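Local coordinates for protein pumilio homolog 23 (Arabidopsis thaliana, PDB 5WZK) that binds specific RNA sequences, here an 11-nucleotide 18S rRNA element, through pumilio repeats, and probably regulates translation and mRNA stability, at residues A[458-463]-A[471-476]; A[497-502]-A[507-512]; A[332-337]-A[401-406]; A[277-282]-A[315-320]. All coordinates share one frame; numbering follows the deposited sequence.

Contact 1. Residues A[458-463]-A[471-476]; sequences GHFGEL and FTVEKC. With nucleotides of chain B.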
loop_
_atom_site.group_PDB
_atom_site.type_symbol
_atom_site.label_atom_id
_atom_site.label_comp_id
_atom_site.label_asym_id
_atom_site.label_seq_id
_atom_site.Cartn_x
_atom_site.Cartn_y
_atom_site.Cartn_z
ATOM N N GLY A 458 -18.761 22.786 22.228
ATOM C CA GLY A 458 -19.872 23.133 21.370
ATOM C C GLY A 458 -19.931 22.377 20.065
ATOM O O GLY A 458 -20.862 22.602 19.282
ATOM N N HIS A 459 -18.975 21.482 19.804
ATOM C CA HIS A 459 -18.916 20.787 18.531
ATOM C C HIS A 459 -18.688 19.298 18.668
ATOM O O HIS A 459 -18.598 18.608 17.645
ATOM C CB HIS A 459 -17.819 21.381 17.645
ATOM C CG HIS A 459 -18.073 22.803 17.272
ATOM N ND1 HIS A 459 -17.567 23.862 17.993
ATOM C CD2 HIS A 459 -18.819 23.343 16.280
ATOM C CE1 HIS A 459 -17.974 24.996 17.449
ATOM N NE2 HIS A 459 -18.734 24.708 16.409
ATOM N N PHE A 460 -18.594 18.771 19.883
ATOM C CA PHE A 460 -18.478 17.325 19.972
ATOM C C PHE A 460 -19.736 16.655 19.453
ATOM O O PHE A 460 -19.661 15.548 18.918
ATOM C CB PHE A 460 -18.158 16.913 21.402
ATOM C CG PHE A 460 -16.873 17.486 21.898
ATOM C CD1 PHE A 460 -15.667 16.894 21.563
ATOM C CD2 PHE A 460 -16.863 18.645 22.660
ATOM C CE1 PHE A 460 -14.472 17.435 22.008
ATOM C CE2 PHE A 460 -15.673 19.192 23.103
ATOM C CZ PHE A 460 -14.477 18.593 22.779
ATOM N N GLY A 461 -20.883 17.329 19.569
ATOM C CA GLY A 461 -22.113 16.899 18.938
ATOM C C GLY A 461 -21.970 16.592 17.459
ATOM O O GLY A 461 -22.075 15.421 17.075
ATOM N N GLU A 462 -21.733 17.620 16.618
ATOM C CA GLU A 462 -21.603 17.374 15.180
ATOM C C GLU A 462 -20.407 16.487 14.877
ATOM O O GLU A 462 -20.439 15.712 13.913
ATOM C CB GLU A 462 -21.487 18.681 14.377
ATOM C CG GLU A 462 -21.946 18.510 12.876
ATOM C CD GLU A 462 -21.055 19.208 11.809
ATOM O OE1 GLU A 462 -21.129 20.451 11.648
ATOM O OE2 GLU A 462 -20.292 18.503 11.106
ATOM N N LEU A 463 -19.353 16.567 15.690
ATOM C CA LEU A 463 -18.164 15.777 15.412
ATOM C C LEU A 463 -18.438 14.284 15.567
ATOM O O LEU A 463 -17.956 13.471 14.768
ATOM C CB LEU A 463 -17.025 16.231 16.321
ATOM C CG LEU A 463 -15.602 15.980 15.817
ATOM C CD1 LEU A 463 -15.338 16.615 14.449
ATOM C CD2 LEU A 463 -14.639 16.519 16.836
ATOM N N PHE A 471 -14.024 9.043 16.202
ATOM C CA PHE A 471 -12.729 8.727 16.805
ATOM C C PHE A 471 -12.148 9.923 17.548
ATOM O O PHE A 471 -11.617 9.780 18.657
ATOM C CB PHE A 471 -11.742 8.266 15.740
ATOM C CG PHE A 471 -12.004 6.885 15.229
ATOM C CD1 PHE A 471 -12.877 6.676 14.169
ATOM C CD2 PHE A 471 -11.373 5.792 15.798
ATOM C CE1 PHE A 471 -13.117 5.401 13.694
ATOM C CE2 PHE A 471 -11.611 4.517 15.325
ATOM C CZ PHE A 471 -12.484 4.325 14.274
ATOM N N THR A 472 -12.227 11.112 16.947
ATOM C CA THR A 472 -11.639 12.289 17.569
ATOM C C THR A 472 -12.309 12.605 18.902
ATOM O O THR A 472 -11.633 12.944 19.879
ATOM C CB THR A 472 -11.724 13.475 16.606
ATOM O OG1 THR A 472 -11.104 13.112 15.370
ATOM C CG2 THR A 472 -11.001 14.700 17.177
ATOM N N VAL A 473 -13.632 12.478 18.969
ATOM C CA VAL A 473 -14.337 12.723 20.224
ATOM C C VAL A 473 -13.801 11.815 21.323
ATOM O O VAL A 473 -13.501 12.271 22.429
ATOM C CB VAL A 473 -15.852 12.550 20.032
ATOM C CG1 VAL A 473 -16.568 12.570 21.378
ATOM C CG2 VAL A 473 -16.385 13.648 19.110
ATOM N N GLU A 474 -13.643 10.524 21.032
ATOM C CA GLU A 474 -13.181 9.613 22.074
ATOM C C GLU A 474 -11.738 9.899 22.464
ATOM O O GLU A 474 -11.379 9.825 23.644
ATOM C CB GLU A 474 -13.319 8.152 21.641
ATOM C CG GLU A 474 -12.499 7.211 22.534
ATOM C CD GLU A 474 -12.825 5.740 22.356
ATOM O OE1 GLU A 474 -13.293 5.356 21.268
ATOM O OE2 GLU A 474 -12.610 4.966 23.315
ATOM N N LYS A 475 -10.890 10.233 21.499
ATOM C CA LYS A 475 -9.502 10.486 21.861
ATOM C C LYS A 475 -9.360 11.764 22.678
ATOM O O LYS A 475 -8.479 11.845 23.550
ATOM C CB LYS A 475 -8.636 10.502 20.608
ATOM C CG LYS A 475 -8.129 9.109 20.271
ATOM C CD LYS A 475 -7.919 8.908 18.782
ATOM C CE LYS A 475 -7.007 7.726 18.521
ATOM N NZ LYS A 475 -7.291 7.128 17.192
ATOM N N CYS A 476 -10.225 12.758 22.437
ATOM C CA CYS A 476 -10.258 13.933 23.303
ATOM C C CYS A 476 -10.724 13.554 24.700
ATOM O O CYS A 476 -10.050 13.847 25.697
ATOM C CB CYS A 476 -11.185 15.000 22.715
ATOM S SG CYS A 476 -10.613 15.807 21.225
ATOM P P G B 2 -11.380 2.260 7.822
ATOM O OP1 G B 2 -11.494 1.915 9.272
ATOM O OP2 G B 2 -12.181 1.530 6.808
ATOM O "O5'" G B 2 -11.702 3.800 7.577
ATOM C "C5'" G B 2 -13.032 4.293 7.528
ATOM C "C4'" G B 2 -13.087 5.729 7.998
ATOM O "O4'" G B 2 -12.766 5.806 9.422
ATOM C "C3'" G B 2 -12.110 6.680 7.308
ATOM O "O3'" G B 2 -12.683 7.978 7.355
ATOM C "C2'" G B 2 -10.924 6.659 8.261
ATOM O "O2'" G B 2 -10.024 7.744 8.139
ATOM C "C1'" G B 2 -11.652 6.668 9.599
ATOM N N9 G B 2 -10.829 6.240 10.735
ATOM C C8 G B 2 -10.349 4.998 11.074
ATOM N N7 G B 2 -9.621 5.009 12.161
ATOM C C5 G B 2 -9.606 6.342 12.541
ATOM C C6 G B 2 -8.970 6.980 13.629
ATOM O O6 G B 2 -8.270 6.445 14.500
ATOM N N1 G B 2 -9.220 8.354 13.633
ATOM C C2 G B 2 -9.986 9.022 12.704
ATOM N N2 G B 2 -10.139 10.346 12.840
ATOM N N3 G B 2 -10.576 8.430 11.686
ATOM C C4 G B 2 -10.344 7.105 11.675
#
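Val-473 pushes its CG2 methyl between Phe-460 and Leu-463. The methyl lies 3.9 Å from Leu-463 CB and meets the Phe-460 ring at its edge, 4.1 Å from CD1. With CG1 anti to the backbone N (chi1 170°), CG2 is the branch turned to the neighbouring helix. Leu-463 passes the valine in the opposing direction; its own CG is swung away from the backbone N (chi1 -155°), which carries CD2 to 4.1 Å from Thr-472 CG2. Farther along, Cys-476 CB approaches the phenylalanine ring obliquely at CE1. Thr-472 offers only its methyl to this apolar seam, while its OG1 turns to a hydrogen bond with Glu-437 of helix 432-440. Ile-488 of helix 482-494 also packs on both Phe-460 and Val-473. The other flank of helix 467-478 meets RNA: guanine G2 of chain B lies over one face of the Phe-471 ring, its C5 3.5 Å above the ring centre, and the extended Lys-475 chain brings NZ to 2.9 Å from the base's O6, consistent with recognition of the base. Paired helices packed through an apolar core, one presenting residues to a base, are characteristic of a PUF repeat, here Pumilio 8.

Contact 2. Residues A[497-502]-A[507-512]; sequences VDLSKT and YLLRKL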
loop_
_atom_site.group_PDB
_atom_site.type_symbol
_atom_site.label_atom_id
_atom_site.label_comp_id
_atom_site.label_asym_id
_atom_site.label_seq_id
_atom_site.Cartn_x
_atom_site.Cartn_y
_atom_site.Cartn_z
ATOM N N VAL A 497 -29.983 10.517 19.788
ATOM C CA VAL A 497 -30.883 9.905 18.816
ATOM C C VAL A 497 -30.179 9.736 17.471
ATOM O O VAL A 497 -30.041 8.623 16.944
ATOM C CB VAL A 497 -32.165 10.748 18.687
ATOM C CG1 VAL A 497 -33.164 10.079 17.757
ATOM C CG2 VAL A 497 -32.771 10.995 20.066
ATOM N N ASP A 498 -29.715 10.847 16.901
ATOM C CA ASP A 498 -28.996 10.785 15.636
ATOM C C ASP A 498 -27.709 9.961 15.751
ATOM O O ASP A 498 -27.360 9.212 14.831
ATOM C CB ASP A 498 -28.705 12.207 15.161
ATOM C CG ASP A 498 -29.883 13.134 15.370
ATOM O OD1 ASP A 498 -30.714 13.242 14.446
ATOM O OD2 ASP A 498 -29.994 13.725 16.471
ATOM N N LEU A 499 -26.995 10.072 16.877
ATOM C CA LEU A 499 -25.729 9.354 17.001
ATOM C C LEU A 499 -25.935 7.841 17.024
ATOM O O LEU A 499 -25.147 7.095 16.425
ATOM C CB LEU A 499 -24.969 9.822 18.247
ATOM C CG LEU A 499 -23.560 9.248 18.502
ATOM C CD1 LEU A 499 -22.555 9.587 17.401
ATOM C CD2 LEU A 499 -23.039 9.718 19.840
ATOM N N SER A 500 -26.989 7.367 17.700
ATOM C CA SER A 500 -27.262 5.928 17.738
ATOM C C SER A 500 -27.561 5.369 16.352
ATOM O O SER A 500 -27.306 4.188 16.092
ATOM C CB SER A 500 -28.432 5.639 18.669
ATOM O OG SER A 500 -29.581 6.337 18.225
ATOM N N LYS A 501 -28.096 6.201 15.454
ATOM C CA LYS A 501 -28.395 5.809 14.084
ATOM C C LYS A 501 -27.242 6.094 13.105
ATOM O O LYS A 501 -27.503 6.425 11.940
ATOM C CB LYS A 501 -29.681 6.503 13.622
ATOM N N THR A 502 -25.980 5.988 13.540
ATOM C CA THR A 502 -24.809 6.036 12.657
ATOM C C THR A 502 -23.974 4.789 12.879
ATOM O O THR A 502 -24.298 3.948 13.715
ATOM C CB THR A 502 -23.938 7.276 12.883
ATOM O OG1 THR A 502 -23.412 7.258 14.217
ATOM C CG2 THR A 502 -24.721 8.551 12.641
ATOM N N TYR A 507 -21.073 2.413 19.316
ATOM C CA TYR A 507 -19.836 2.168 20.048
ATOM C C TYR A 507 -19.465 3.370 20.911
ATOM O O TYR A 507 -19.153 3.234 22.102
ATOM C CB TYR A 507 -18.708 1.851 19.070
ATOM C CG TYR A 507 -17.318 1.908 19.678
ATOM C CD1 TYR A 507 -16.605 3.093 19.718
ATOM C CD2 TYR A 507 -16.717 0.772 20.197
ATOM C CE1 TYR A 507 -15.342 3.153 20.271
ATOM C CE2 TYR A 507 -15.445 0.824 20.750
ATOM C CZ TYR A 507 -14.764 2.021 20.784
ATOM O OH TYR A 507 -13.498 2.091 21.325
ATOM N N LEU A 508 -19.472 4.562 20.313
ATOM C CA LEU A 508 -19.090 5.763 21.039
ATOM C C LEU A 508 -20.000 5.998 22.238
ATOM O O LEU A 508 -19.532 6.377 23.322
ATOM C CB LEU A 508 -19.129 6.962 20.099
ATOM C CG LEU A 508 -18.538 8.193 20.757
ATOM C CD1 LEU A 508 -17.046 7.960 20.931
ATOM C CD2 LEU A 508 -18.833 9.449 19.954
ATOM N N LEU A 509 -21.310 5.789 22.055
ATOM C CA LEU A 509 -22.262 5.964 23.148
ATOM C C LEU A 509 -22.007 4.973 24.268
ATOM O O LEU A 509 -22.222 5.298 25.443
ATOM C CB LEU A 509 -23.690 5.809 22.636
ATOM C CG LEU A 509 -24.290 6.993 21.883
ATOM C CD1 LEU A 509 -25.510 6.566 21.061
ATOM C CD2 LEU A 509 -24.648 8.100 22.863
ATOM N N ARG A 510 -21.551 3.769 23.918
ATOM C CA ARG A 510 -21.291 2.719 24.894
ATOM C C ARG A 510 -19.925 2.902 25.539
ATOM O O ARG A 510 -19.791 2.780 26.765
ATOM C CB ARG A 510 -21.387 1.347 24.210
ATOM C CG ARG A 510 -21.951 0.205 25.057
ATOM C CD ARG A 510 -22.089 -1.102 24.256
ATOM N NE ARG A 510 -22.876 -0.940 23.027
ATOM C CZ ARG A 510 -22.396 -1.072 21.787
ATOM N NH1 ARG A 510 -23.202 -0.891 20.743
ATOM N NH2 ARG A 510 -21.117 -1.388 21.579
ATOM N N LYS A 511 -18.907 3.210 24.721
ATOM C CA LYS A 511 -17.549 3.379 25.231
ATOM C C LYS A 511 -17.470 4.541 26.200
ATOM O O LYS A 511 -16.711 4.488 27.170
ATOM C CB LYS A 511 -16.566 3.592 24.079
ATOM C CG LYS A 511 -15.108 3.283 24.414
ATOM C CD LYS A 511 -14.869 1.780 24.553
ATOM C CE LYS A 511 -13.427 1.362 24.238
ATOM N NZ LYS A 511 -12.387 1.799 25.223
ATOM N N LEU A 512 -18.243 5.590 25.962
ATOM C CA LEU A 512 -18.285 6.722 26.866
ATOM C C LEU A 512 -19.399 6.613 27.891
ATOM O O LEU A 512 -19.522 7.511 28.727
ATOM C CB LEU A 512 -18.439 8.024 26.079
ATOM C CG LEU A 512 -17.138 8.769 25.782
ATOM C CD1 LEU A 512 -16.139 7.835 25.170
ATOM C CD2 LEU A 512 -17.401 9.933 24.868
#
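Leu-499 and Leu-509 lie alongside each other, pointing opposite ways, where helix 496-500 meets helix 505-511, two short consecutive helices of the all-helical PUF fold joined by a short turn. Along the second helix, Tyr-507 faces elsewhere: Lys-511 CB lies over one face of its ring, toward the rim, and its hydroxyl makes a weak hydrogen bond to Glu-474 of helix 467-478. Leu-508 is buried at the junction of several helices, touching Val-473 and Leu-492, and its CD2 comes within 4.2 Å of Leu-499 CD2. Leu-509 and Leu-499 contribute nearly equal shares and together make up most of the interface. Leu-509 CG sits 3.6 Å from Leu-499 CD2, with Leu-509 CD2 also against that methyl, whereas its CD1 turns to the backbone and lies 3.8 Å from Ser-500 N and 3.9 Å from Ser-500 CB. A chi1 of -176° directs the Leu-499 branch there. Past Leu-509, Lys-511 has a long, weak ion pair with Glu-474, and Leu-512 is buried against Phe-477 and Leu-492. The facing helix ends in polar bonds of its own. Ser-500 OG donates to Val-497 O at 2.7 Å and is also hydrogen-bonded to Lys-496 O, and Leu-499 O takes two donors from Thr-502, its backbone N and its hydroxyl; OG1 lies 2.8 Å from that oxygen, 18° out of the carbonyl plane.

Contact 3. Residues A[332-337]-A[401-406]; sequences AVSQRL and FKFSSD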
loop_
_atom_site.group_PDB
_atom_site.type_symbol
_atom_site.label_atom_id
_atom_site.label_comp_id
_atom_site.label_asym_id
_atom_site.label_seq_id
_atom_site.Cartn_x
_atom_site.Cartn_y
_atom_site.Cartn_z
ATOM N N ALA A 332 10.241 10.817 8.638
ATOM C CA ALA A 332 10.025 9.518 9.263
ATOM C C ALA A 332 11.336 8.803 9.541
ATOM O O ALA A 332 11.504 8.206 10.608
ATOM C CB ALA A 332 9.118 8.654 8.392
ATOM N N VAL A 333 12.283 8.843 8.605
ATOM C CA VAL A 333 13.523 8.120 8.862
ATOM C C VAL A 333 14.337 8.849 9.926
ATOM O O VAL A 333 15.103 8.220 10.673
ATOM C CB VAL A 333 14.317 7.894 7.554
ATOM C CG1 VAL A 333 15.039 9.157 7.094
ATOM C CG2 VAL A 333 15.307 6.767 7.727
ATOM N N SER A 334 14.166 10.175 10.036
ATOM C CA SER A 334 14.774 10.919 11.135
ATOM C C SER A 334 14.385 10.326 12.486
ATOM O O SER A 334 15.254 10.061 13.331
ATOM C CB SER A 334 14.369 12.385 11.060
ATOM O OG SER A 334 14.723 13.038 12.258
ATOM N N GLN A 335 13.077 10.103 12.706
ATOM C CA GLN A 335 12.632 9.412 13.911
ATOM C C GLN A 335 13.281 8.053 14.035
ATOM O O GLN A 335 13.862 7.730 15.074
ATOM C CB GLN A 335 11.129 9.232 13.912
ATOM C CG GLN A 335 10.376 10.377 14.490
ATOM C CD GLN A 335 9.233 10.757 13.600
ATOM O OE1 GLN A 335 8.617 9.889 12.963
ATOM N NE2 GLN A 335 8.955 12.057 13.510
ATOM N N ARG A 336 13.182 7.235 12.981
ATOM C CA ARG A 336 13.602 5.842 13.095
ATOM C C ARG A 336 15.102 5.727 13.329
ATOM O O ARG A 336 15.552 4.897 14.123
ATOM C CB ARG A 336 13.189 5.061 11.850
ATOM C CG ARG A 336 13.744 3.643 11.834
ATOM C CD ARG A 336 13.184 2.805 10.693
ATOM N NE ARG A 336 13.681 3.233 9.386
ATOM C CZ ARG A 336 14.871 2.897 8.890
ATOM N NH1 ARG A 336 15.699 2.140 9.609
ATOM N NH2 ARG A 336 15.236 3.330 7.679
ATOM N N LEU A 337 15.892 6.557 12.667
ATOM C CA LEU A 337 17.327 6.520 12.894
ATOM C C LEU A 337 17.770 7.395 14.053
ATOM O O LEU A 337 18.957 7.359 14.408
ATOM C CB LEU A 337 18.075 6.957 11.638
ATOM C CG LEU A 337 17.991 5.983 10.476
ATOM C CD1 LEU A 337 18.981 6.424 9.420
ATOM C CD2 LEU A 337 18.249 4.554 10.952
ATOM N N PHE A 401 4.447 15.250 14.848
ATOM C CA PHE A 401 4.000 15.050 16.221
ATOM C C PHE A 401 4.394 13.701 16.805
ATOM O O PHE A 401 3.951 13.385 17.912
ATOM C CB PHE A 401 2.481 15.243 16.332
ATOM C CG PHE A 401 2.046 16.676 16.181
ATOM C CD1 PHE A 401 2.405 17.624 17.123
ATOM C CD2 PHE A 401 1.300 17.079 15.090
ATOM C CE1 PHE A 401 2.029 18.947 16.983
ATOM C CE2 PHE A 401 0.924 18.404 14.949
ATOM C CZ PHE A 401 1.285 19.336 15.900
ATOM N N LYS A 402 5.207 12.898 16.117
ATOM C CA LYS A 402 5.833 11.746 16.768
ATOM C C LYS A 402 7.221 12.079 17.310
ATOM O O LYS A 402 7.771 11.304 18.101
ATOM C CB LYS A 402 5.902 10.537 15.809
ATOM C CG LYS A 402 4.571 9.789 15.677
ATOM C CD LYS A 402 4.558 8.751 14.554
ATOM C CE LYS A 402 5.361 7.506 14.914
ATOM N NZ LYS A 402 5.329 6.485 13.812
ATOM N N PHE A 403 7.796 13.214 16.924
ATOM C CA PHE A 403 8.980 13.701 17.611
ATOM C C PHE A 403 8.628 14.099 19.039
ATOM O O PHE A 403 7.464 14.342 19.380
ATOM C CB PHE A 403 9.577 14.918 16.899
ATOM C CG PHE A 403 10.282 14.612 15.604
ATOM C CD1 PHE A 403 11.369 13.762 15.569
ATOM C CD2 PHE A 403 9.876 15.224 14.427
ATOM C CE1 PHE A 403 12.014 13.502 14.382
ATOM C CE2 PHE A 403 10.531 14.985 13.239
ATOM C CZ PHE A 403 11.598 14.120 13.215
ATOM N N SER A 404 9.657 14.200 19.876
ATOM C CA SER A 404 9.430 14.689 21.228
ATOM C C SER A 404 9.245 16.209 21.221
ATOM O O SER A 404 9.707 16.915 20.321
ATOM C CB SER A 404 10.582 14.291 22.150
ATOM O OG SER A 404 11.749 15.053 21.875
ATOM N N SER A 405 8.576 16.710 22.264
ATOM C CA SER A 405 8.223 18.126 22.342
ATOM C C SER A 405 9.422 19.059 22.209
ATOM O O SER A 405 9.233 20.213 21.813
ATOM C CB SER A 405 7.485 18.408 23.654
ATOM O OG SER A 405 8.114 17.772 24.750
ATOM N N ASP A 406 10.642 18.580 22.500
ATOM C CA ASP A 406 11.848 19.406 22.359
ATOM C C ASP A 406 12.004 19.961 20.951
ATOM O O ASP A 406 12.488 21.084 20.774
ATOM C CB ASP A 406 13.101 18.592 22.686
ATOM C CG ASP A 406 13.049 17.973 24.036
ATOM O OD1 ASP A 406 12.946 18.731 25.023
ATOM O OD2 ASP A 406 13.102 16.727 24.109
#
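Gln-335 holds its amide over the ring of Phe-403, with NE2 3.2 Å above the ring plane and over its centre. The amide and ring planes are 71° apart, so the amide stands steeply on the ring instead of lying flat along it. Its aliphatic part shares the contact, since Gln-335 CG comes within 3.5 Å of Phe-403 CE1. A bend at chi2 (133°) turns the amide over the ring. NE2 also makes a weak hydrogen bond to Gly-399 O, just before the loop. On the same amide, OE1 lies 4.0 Å from Lys-402 CB, and the lysine crosses the glutamine at about a right angle before its chain runs away from the helix. Ser-334 meets the same ring at its edge, OG 3.4 Å from Phe-403 CZ, with the hydroxyl hydrogen-bonded to Ser-339 O. Glu-341 and Cys-345 of helix 341-352 add to the surroundings of the phenylalanine. The contact joins the C-terminal end of helix 324-337 to the loop between helices 391-400 and 409-416, two parts of the PUF superhelix well apart in sequence. No hydrogen bond spans the two segments; a polar amide nitrogen facing an aromatic ring suggests a weak electrostatic attraction added to van der Waals packing.

Contact 4. Residues A[277-282]-A[315-320]; sequences SLFELS and FKDLLE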
loop_
_atom_site.group_PDB
_atom_site.type_symbol
_atom_site.label_atom_id
_atom_site.label_comp_id
_atom_site.label_asym_id
_atom_site.label_seq_id
_atom_site.Cartn_x
_atom_site.Cartn_y
_atom_site.Cartn_z
ATOM N N SER A 277 22.875 12.342 -6.709
ATOM C CA SER A 277 21.787 12.688 -7.621
ATOM C C SER A 277 20.440 12.753 -6.903
ATOM O O SER A 277 19.393 12.796 -7.565
ATOM C CB SER A 277 21.729 11.707 -8.803
ATOM O OG SER A 277 23.022 11.220 -9.153
ATOM N N LEU A 278 20.445 12.818 -5.566
ATOM C CA LEU A 278 19.195 12.770 -4.812
ATOM C C LEU A 278 18.239 13.896 -5.200
ATOM O O LEU A 278 17.039 13.656 -5.366
ATOM C CB LEU A 278 19.469 12.799 -3.309
ATOM C CG LEU A 278 20.281 11.640 -2.719
ATOM C CD1 LEU A 278 20.356 11.724 -1.183
ATOM C CD2 LEU A 278 19.735 10.286 -3.176
ATOM N N PHE A 279 18.724 15.133 -5.344
ATOM C CA PHE A 279 17.744 16.195 -5.558
ATOM C C PHE A 279 17.170 16.146 -6.966
ATOM O O PHE A 279 15.956 16.323 -7.152
ATOM C CB PHE A 279 18.308 17.584 -5.283
ATOM C CG PHE A 279 17.340 18.676 -5.635
ATOM C CD1 PHE A 279 16.157 18.811 -4.945
ATOM C CD2 PHE A 279 17.575 19.527 -6.682
ATOM C CE1 PHE A 279 15.240 19.791 -5.278
ATOM C CE2 PHE A 279 16.650 20.511 -7.028
ATOM C CZ PHE A 279 15.488 20.639 -6.319
ATOM N N GLU A 280 18.017 15.919 -7.970
ATOM C CA GLU A 280 17.498 15.876 -9.336
ATOM C C GLU A 280 16.528 14.719 -9.519
ATOM O O GLU A 280 15.575 14.816 -10.309
ATOM C CB GLU A 280 18.639 15.763 -10.336
ATOM C CG GLU A 280 18.159 15.768 -11.765
ATOM C CD GLU A 280 19.078 14.983 -12.666
ATOM O OE1 GLU A 280 20.226 14.720 -12.232
ATOM O OE2 GLU A 280 18.649 14.628 -13.791
ATOM N N LEU A 281 16.763 13.621 -8.793
ATOM C CA LEU A 281 15.825 12.509 -8.785
ATOM C C LEU A 281 14.549 12.868 -8.033
ATOM O O LEU A 281 13.449 12.485 -8.451
ATOM C CB LEU A 281 16.504 11.283 -8.182
ATOM C CG LEU A 281 17.509 10.647 -9.147
ATOM C CD1 LEU A 281 18.353 9.558 -8.510
ATOM C CD2 LEU A 281 16.764 10.100 -10.322
ATOM N N SER A 282 14.670 13.635 -6.948
ATOM C CA SER A 282 13.508 14.007 -6.149
ATOM C C SER A 282 12.506 14.858 -6.912
ATOM O O SER A 282 11.332 14.910 -6.536
ATOM C CB SER A 282 13.950 14.763 -4.906
ATOM O OG SER A 282 14.748 13.934 -4.094
ATOM N N PHE A 315 14.119 21.769 0.778
ATOM C CA PHE A 315 12.769 21.462 1.250
ATOM C C PHE A 315 11.738 22.357 0.579
ATOM O O PHE A 315 10.687 21.881 0.137
ATOM C CB PHE A 315 12.673 21.602 2.773
ATOM C CG PHE A 315 12.983 20.335 3.559
ATOM C CD1 PHE A 315 13.889 19.404 3.100
ATOM C CD2 PHE A 315 12.362 20.096 4.780
ATOM C CE1 PHE A 315 14.170 18.263 3.842
ATOM C CE2 PHE A 315 12.632 18.953 5.519
ATOM C CZ PHE A 315 13.542 18.035 5.049
ATOM N N LYS A 316 12.021 23.657 0.481
ATOM C CA LYS A 316 11.059 24.556 -0.150
ATOM C C LYS A 316 10.796 24.160 -1.594
ATOM O O LYS A 316 9.666 24.285 -2.073
ATOM C CB LYS A 316 11.556 26.001 -0.076
ATOM C CG LYS A 316 10.561 27.053 -0.565
ATOM C CD LYS A 316 11.263 28.379 -0.814
ATOM C CE LYS A 316 10.374 29.555 -0.468
ATOM N NZ LYS A 316 9.141 29.561 -1.299
ATOM N N ASP A 317 11.824 23.678 -2.299
ATOM C CA ASP A 317 11.634 23.214 -3.671
ATOM C C ASP A 317 10.674 22.035 -3.711
ATOM O O ASP A 317 9.740 21.994 -4.526
ATOM C CB ASP A 317 12.980 22.823 -4.285
ATOM C CG ASP A 317 13.958 23.993 -4.366
ATOM O OD1 ASP A 317 13.679 24.962 -5.110
ATOM O OD2 ASP A 317 15.005 23.936 -3.679
ATOM N N LEU A 318 10.882 21.072 -2.810
ATOM C CA LEU A 318 10.123 19.832 -2.852
ATOM C C LEU A 318 8.635 20.074 -2.610
ATOM O O LEU A 318 7.792 19.514 -3.323
ATOM C CB LEU A 318 10.713 18.850 -1.842
ATOM C CG LEU A 318 12.182 18.458 -2.078
ATOM C CD1 LEU A 318 12.754 17.697 -0.898
ATOM C CD2 LEU A 318 12.352 17.636 -3.349
ATOM N N LEU A 319 8.286 20.917 -1.626
ATOM C CA LEU A 319 6.873 21.215 -1.384
ATOM C C LEU A 319 6.284 22.034 -2.521
ATOM O O LEU A 319 5.117 21.859 -2.896
ATOM C CB LEU A 319 6.702 21.970 -0.072
ATOM C CG LEU A 319 7.379 21.384 1.161
ATOM C CD1 LEU A 319 7.110 22.261 2.349
ATOM C CD2 LEU A 319 6.910 19.978 1.427
ATOM N N GLU A 320 7.081 22.930 -3.081
ATOM C CA GLU A 320 6.575 23.838 -4.096
ATOM C C GLU A 320 6.329 23.123 -5.422
ATOM O O GLU A 320 5.437 23.523 -6.179
ATOM C CB GLU A 320 7.561 24.993 -4.256
ATOM C CG GLU A 320 6.999 26.233 -4.891
ATOM C CD GLU A 320 7.917 27.426 -4.691
ATOM O OE1 GLU A 320 9.122 27.206 -4.411
ATOM O OE2 GLU A 320 7.427 28.576 -4.798
#
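A chi1 of 174° turns the Phe-279 ring away from its own backbone N and across to helix 315-320, while Leu-318 swings CG to the side of its own backbone N (chi1 -61°) and extends CD2 toward helix 278-282. The two side chains pass side by side with their ends reversed, bringing Leu-318 CD2 to 4.1 Å from Phe-279 CE1 and 3.6 Å from Ser-282 CB. Asp-317 crosses the phenylalanine at about a right angle: its CB lies 3.9 Å from Phe-279 CZ, approaching the ring obliquely. The carboxylate is drawn off to Arg-314, with which OD2 forms a salt bridge, and the same arginine makes a cation-pi interaction with Phe-279, so the ring, the acid and the base form one linked group. The axes of helices 278-282 and 315-320 run nearly parallel, 15° apart, with a closest approach of 11.2 Å, a side-by-side packing within the right-handed PUF superhelix; helix 278-282 lies in Pumilio 6. Ser-282 lends only its CB to the contact. Its OG lies 2.6 Å from Leu-278 O and donates to it from above the carbonyl plane, while the backbone N of Ser-282 reaches the same oxygen from the opposite face. Val-326 of helix 324-337 and Ile-291 of helix 287-296 also touch Ser-282.

In the fold
From the N terminus, contact 4 comes first, closing a loop of 32 residues that ties helix 278-282 to helix 315-320. Helix 324-337 follows directly, and its end enters contact 3, which closes the longest loop, 63 residues, against the segment after helix 391-400. Contact 1 then joins neighbouring helices 460-465 and 467-478 across seven residues, and contact 2 joins helices 496-500 and 505-511 across four. All four lie in series, so none nests in or crosses another. Contacts 1 and 2 touch, through apolar packing and a weak hydrogen bond between Tyr-507 and Glu-474, joining two local helix pairs near the C-terminal end of the chain; contacts 3 and 4 lie about 21 Å apart between centres.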